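Local coordinates for porin (Rhodobacter blasticus, PDB 3PRN), which forms trimeric outer-membrane channels that let small hydrophilic solutes, up to about 0.6 kDa, diffuse passively, at residues V85-D97 with I166-A180. The protein carries 1 engineered substitution. Numbering follows the deposited sequence.
Sequences VDTAFDSVALTYD and IAADWSNDMISLAAA
Val92 and Leu94 press onto a low strip of alanines on the inner face of the 16-stranded porin barrel. Residues 85-97 belong to the long connection between strands 78-83 and 131-138, which folds inward and lies against the wall as the pore-constricting loop of general porins. Beneath it, strands 163-171 and 175-183 form a beta hairpin whose inward side chains include Ala167, Ala178 and Ala180, so that the wall is low where the loop lies on it. Val92 is the central bump: CG2 rests 4.0 Å from CB of Ala180, while CG1 lies over the backbone between the two strands, 3.6 Å from O of Ala179 and 3.7 Å from O of Ala168. At one end of the strip, the short helix 88-91 sets CB of Ala88 against the backbone of Ile166. In Phe89, a chi1 of -161° puts CG anti to the backbone N and brings CD1 obliquely to 3.8 Å from CB of Ala180; the same ring packs edge-to-face with Phe114. Farther along, Leu94 fills the step between Ala178 and Ser176, CD1 3.8 Å from CB of Ala178 and CD2 turned to CB of Ser176, and Tyr227 of strand 223-232 adjoins its side chain. Asp169 rises between these apolar patches. From the neighbouring strand 142-150, Asn143 ND2 bonds OD1 and Tyr145 OH bonds OD2, which would limit rotation of the carboxylate. Ala93 N donates to Asp169 OD2 at 3.0 Å (N-H...O angle 157°), approaching from above the carboxylate plane, 41° out of it.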
loop_
_atom_site.group_PDB
_atom_site.type_symbol
_atom_site.label_atom_id
_atom_site.label_comp_id
_atom_site.label_asym_id
_atom_site.label_seq_id
_atom_site.Cartn_x
_atom_site.Cartn_y
_atom_site.Cartn_z
ATOM N N VAL A 85 10.969 15.784 -1.164
ATOM C CA VAL A 85 11.372 16.560 -0.039
ATOM C C VAL A 85 10.360 17.599 0.455
ATOM O O VAL A 85 9.463 17.972 -0.312
ATOM C CB VAL A 85 12.720 17.301 -0.330
ATOM C CG1 VAL A 85 13.808 16.276 -0.797
ATOM C CG2 VAL A 85 12.622 18.362 -1.450
ATOM N N ASP A 86 10.534 17.969 1.704
ATOM C CA ASP A 86 9.909 19.134 2.291
ATOM C C ASP A 86 10.693 20.362 1.807
ATOM O O ASP A 86 11.931 20.387 1.851
ATOM C CB ASP A 86 9.952 19.103 3.845
ATOM C CG ASP A 86 8.941 18.075 4.330
ATOM O OD1 ASP A 86 7.682 18.290 4.141
ATOM O OD2 ASP A 86 9.346 16.990 4.882
ATOM N N THR A 87 9.971 21.364 1.346
ATOM C CA THR A 87 10.592 22.582 0.797
ATOM C C THR A 87 10.626 23.724 1.817
ATOM O O THR A 87 9.922 23.766 2.831
ATOM C CB THR A 87 9.810 23.074 -0.419
ATOM O OG1 THR A 87 8.468 23.348 -0.049
ATOM C CG2 THR A 87 9.779 22.055 -1.559
ATOM N N ALA A 88 11.546 24.656 1.541
ATOM C CA ALA A 88 11.722 25.754 2.498
ATOM C C ALA A 88 10.492 26.599 2.745
ATOM O O ALA A 88 10.100 26.837 3.908
ATOM C CB ALA A 88 12.913 26.599 2.038
ATOM N N PHE A 89 9.768 26.986 1.699
ATOM C CA PHE A 89 8.609 27.870 1.902
ATOM C C PHE A 89 7.496 27.147 2.663
ATOM O O PHE A 89 6.689 27.776 3.362
ATOM C CB PHE A 89 8.113 28.326 0.520
ATOM C CG PHE A 89 7.250 29.565 0.529
ATOM C CD1 PHE A 89 7.866 30.833 0.615
ATOM C CD2 PHE A 89 5.878 29.490 0.446
ATOM C CE1 PHE A 89 7.073 31.998 0.611
ATOM C CE2 PHE A 89 5.067 30.640 0.468
ATOM C CZ PHE A 89 5.691 31.888 0.549
ATOM N N ASP A 90 7.459 25.818 2.525
ATOM C CA ASP A 90 6.424 25.038 3.194
ATOM C C ASP A 90 6.871 24.655 4.591
ATOM O O ASP A 90 5.989 24.322 5.382
ATOM C CB ASP A 90 6.088 23.793 2.350
ATOM C CG ASP A 90 4.833 23.024 2.819
ATOM O OD1 ASP A 90 3.745 23.577 2.868
ATOM O OD2 ASP A 90 4.939 21.815 3.134
ATOM N N SER A 91 8.172 24.680 4.908
ATOM C CA SER A 91 8.551 24.212 6.242
ATOM C C SER A 91 8.816 25.277 7.295
ATOM O O SER A 91 8.833 24.920 8.466
ATOM C CB SER A 91 9.876 23.406 6.084
ATOM O OG SER A 91 9.615 22.314 5.195
ATOM N N VAL A 92 9.023 26.540 6.946
ATOM C CA VAL A 92 9.289 27.573 7.913
ATOM C C VAL A 92 8.151 27.681 8.931
ATOM O O VAL A 92 6.995 27.349 8.639
ATOM C CB VAL A 92 9.257 29.044 7.410
ATOM C CG1 VAL A 92 10.652 29.645 7.231
ATOM C CG2 VAL A 92 8.559 29.198 6.057
ATOM N N ALA A 93 8.491 28.182 10.103
ATOM C CA ALA A 93 7.502 28.410 11.166
ATOM C C ALA A 93 6.629 29.655 10.795
ATOM O O ALA A 93 6.976 30.433 9.906
ATOM C CB ALA A 93 8.209 28.672 12.498
ATOM N N LEU A 94 5.489 29.724 11.482
ATOM C CA LEU A 94 4.563 30.812 11.484
ATOM C C LEU A 94 3.655 30.917 10.271
ATOM O O LEU A 94 2.505 31.386 10.429
ATOM C CB LEU A 94 5.308 32.167 11.681
ATOM C CG LEU A 94 6.191 32.283 12.953
ATOM C CD1 LEU A 94 6.832 33.681 13.001
ATOM C CD2 LEU A 94 5.383 31.992 14.215
ATOM N N THR A 95 4.113 30.513 9.115
ATOM C CA THR A 95 3.387 30.772 7.855
ATOM C C THR A 95 2.024 30.119 7.828
ATOM O O THR A 95 1.125 30.598 7.103
ATOM C CB THR A 95 4.317 30.439 6.689
ATOM O OG1 THR A 95 3.826 30.927 5.424
ATOM C CG2 THR A 95 4.425 28.898 6.516
ATOM N N TYR A 96 1.750 29.024 8.563
ATOM C CA TYR A 96 0.425 28.423 8.544
ATOM C C TYR A 96 -0.313 28.594 9.849
ATOM O O TYR A 96 -1.392 27.990 10.047
ATOM C CB TYR A 96 0.556 26.878 8.272
ATOM C CG TYR A 96 1.097 26.596 6.869
ATOM C CD1 TYR A 96 0.413 27.080 5.761
ATOM C CD2 TYR A 96 2.245 25.838 6.683
ATOM C CE1 TYR A 96 0.838 26.833 4.460
ATOM C CE2 TYR A 96 2.744 25.632 5.403
ATOM C CZ TYR A 96 2.004 26.092 4.305
ATOM O OH TYR A 96 2.485 25.873 3.068
ATOM N N ASP A 97 0.168 29.413 10.775
ATOM C CA ASP A 97 -0.455 29.530 12.105
ATOM C C ASP A 97 -1.754 30.225 12.189
ATOM O O ASP A 97 -2.362 30.181 13.284
ATOM C CB ASP A 97 0.522 30.161 13.110
ATOM C CG ASP A 97 1.656 29.242 13.476
ATOM O OD1 ASP A 97 1.744 28.090 13.040
ATOM O OD2 ASP A 97 2.548 29.628 14.234
ATOM N N ILE A 166 14.792 29.355 0.109
ATOM C CA ILE A 166 15.558 29.471 1.369
ATOM C C ILE A 166 14.689 30.053 2.446
ATOM O O ILE A 166 13.812 30.917 2.197
ATOM C CB ILE A 166 16.847 30.291 1.150
ATOM C CG1 ILE A 166 17.575 30.464 2.492
ATOM C CG2 ILE A 166 16.552 31.654 0.587
ATOM C CD1 ILE A 166 19.055 30.730 2.234
ATOM N N ALA A 167 14.894 29.665 3.687
ATOM C CA ALA A 167 14.114 30.149 4.796
ATOM C C ALA A 167 14.836 30.015 6.131
ATOM O O ALA A 167 15.706 29.193 6.338
ATOM C CB ALA A 167 12.743 29.417 4.883
ATOM N N ALA A 168 14.379 30.827 7.079
ATOM C CA ALA A 168 14.858 30.771 8.446
ATOM C C ALA A 168 13.805 31.240 9.418
ATOM O O ALA A 168 12.861 31.993 9.107
ATOM C CB ALA A 168 16.156 31.606 8.581
ATOM N N ASP A 169 13.834 30.684 10.616
ATOM C CA ASP A 169 13.000 31.131 11.694
ATOM C C ASP A 169 13.834 31.120 12.999
ATOM O O ASP A 169 14.907 30.512 13.158
ATOM C CB ASP A 169 11.681 30.428 11.870
ATOM C CG ASP A 169 11.794 28.914 11.966
ATOM O OD1 ASP A 169 12.401 28.430 12.945
ATOM O OD2 ASP A 169 11.301 28.212 11.058
ATOM N N TRP A 170 13.281 31.872 13.943
ATOM C CA TRP A 170 13.983 32.121 15.196
ATOM C C TRP A 170 12.937 32.422 16.246
ATOM O O TRP A 170 11.952 33.120 16.021
ATOM C CB TRP A 170 14.963 33.319 15.025
ATOM C CG TRP A 170 15.517 33.655 16.399
ATOM C CD1 TRP A 170 16.586 33.054 17.014
ATOM C CD2 TRP A 170 14.978 34.596 17.327
ATOM N NE1 TRP A 170 16.721 33.565 18.278
ATOM C CE2 TRP A 170 15.751 34.512 18.496
ATOM C CE3 TRP A 170 13.903 35.490 17.288
ATOM C CZ2 TRP A 170 15.503 35.301 19.621
ATOM C CZ3 TRP A 170 13.647 36.278 18.399
ATOM C CH2 TRP A 170 14.453 36.179 19.550
ATOM N N SER A 171 13.208 31.855 17.417
ATOM C CA SER A 171 12.238 32.073 18.484
ATOM C C SER A 171 12.898 32.090 19.852
ATOM O O SER A 171 13.990 31.517 20.049
ATOM C CB SER A 171 11.224 30.929 18.308
ATOM O OG SER A 171 10.218 31.064 19.271
ATOM N N ASN A 172 12.270 32.773 20.805
ATOM C CA ASN A 172 12.629 32.625 22.215
ATOM C C ASN A 172 11.340 32.270 22.944
ATOM O O ASN A 172 10.412 31.656 22.378
ATOM C CB ASN A 172 13.378 33.818 22.752
ATOM C CG ASN A 172 12.532 35.074 22.748
ATOM O OD1 ASN A 172 11.302 34.992 22.796
ATOM N ND2 ASN A 172 13.182 36.223 22.691
ATOM N N ASP A 173 11.169 32.650 24.204
ATOM C CA ASP A 173 9.895 32.284 24.862
ATOM C C ASP A 173 8.700 33.139 24.451
ATOM O O ASP A 173 7.522 32.706 24.498
ATOM C CB ASP A 173 10.135 32.340 26.390
ATOM C CG ASP A 173 11.193 31.356 26.884
ATOM O OD1 ASP A 173 12.423 31.652 26.791
ATOM O OD2 ASP A 173 10.832 30.250 27.395
ATOM N N MET A 174 8.920 34.394 24.055
ATOM C CA MET A 174 7.911 35.355 23.736
ATOM C C MET A 174 7.746 35.849 22.310
ATOM O O MET A 174 6.608 36.182 21.921
ATOM C CB MET A 174 8.237 36.624 24.613
ATOM C CG MET A 174 7.820 36.418 26.070
ATOM S SD MET A 174 8.975 37.209 27.217
ATOM C CE MET A 174 9.638 35.772 28.091
ATOM N N ILE A 175 8.810 36.020 21.549
ATOM C CA ILE A 175 8.775 36.504 20.185
ATOM C C ILE A 175 9.238 35.426 19.207
ATOM O O ILE A 175 10.157 34.685 19.528
ATOM C CB ILE A 175 9.713 37.714 20.035
ATOM C CG1 ILE A 175 9.139 38.879 20.873
ATOM C CG2 ILE A 175 9.928 38.141 18.611
ATOM C CD1 ILE A 175 10.292 39.735 21.441
ATOM N N SER A 176 8.686 35.412 17.994
ATOM C CA SER A 176 9.163 34.562 16.925
ATOM C C SER A 176 9.147 35.375 15.621
ATOM O O SER A 176 8.245 36.155 15.395
ATOM C CB SER A 176 8.359 33.289 16.670
ATOM O OG SER A 176 7.906 32.665 17.837
ATOM N N LEU A 177 10.191 35.143 14.853
ATOM C CA LEU A 177 10.366 35.762 13.567
ATOM C C LEU A 177 10.653 34.666 12.514
ATOM O O LEU A 177 11.297 33.700 12.833
ATOM C CB LEU A 177 11.563 36.695 13.555
ATOM C CG LEU A 177 11.495 37.843 14.587
ATOM C CD1 LEU A 177 12.901 38.446 14.658
ATOM C CD2 LEU A 177 10.482 38.890 14.178
ATOM N N ALA A 178 10.213 34.912 11.280
ATOM C CA ALA A 178 10.424 33.914 10.231
ATOM C C ALA A 178 10.422 34.637 8.889
ATOM O O ALA A 178 9.738 35.643 8.734
ATOM C CB ALA A 178 9.310 32.865 10.280
ATOM N N ALA A 179 11.176 34.123 7.952
ATOM C CA ALA A 179 11.212 34.737 6.619
ATOM C C ALA A 179 11.546 33.618 5.628
ATOM O O ALA A 179 12.238 32.635 5.996
ATOM C CB ALA A 179 12.291 35.816 6.633
ATOM N N ALA A 180 11.103 33.791 4.414
ATOM C CA ALA A 180 11.343 32.802 3.375
ATOM C C ALA A 180 11.317 33.500 2.022
ATOM O O ALA A 180 10.541 34.438 1.841
ATOM C CB ALA A 180 10.268 31.728 3.415
#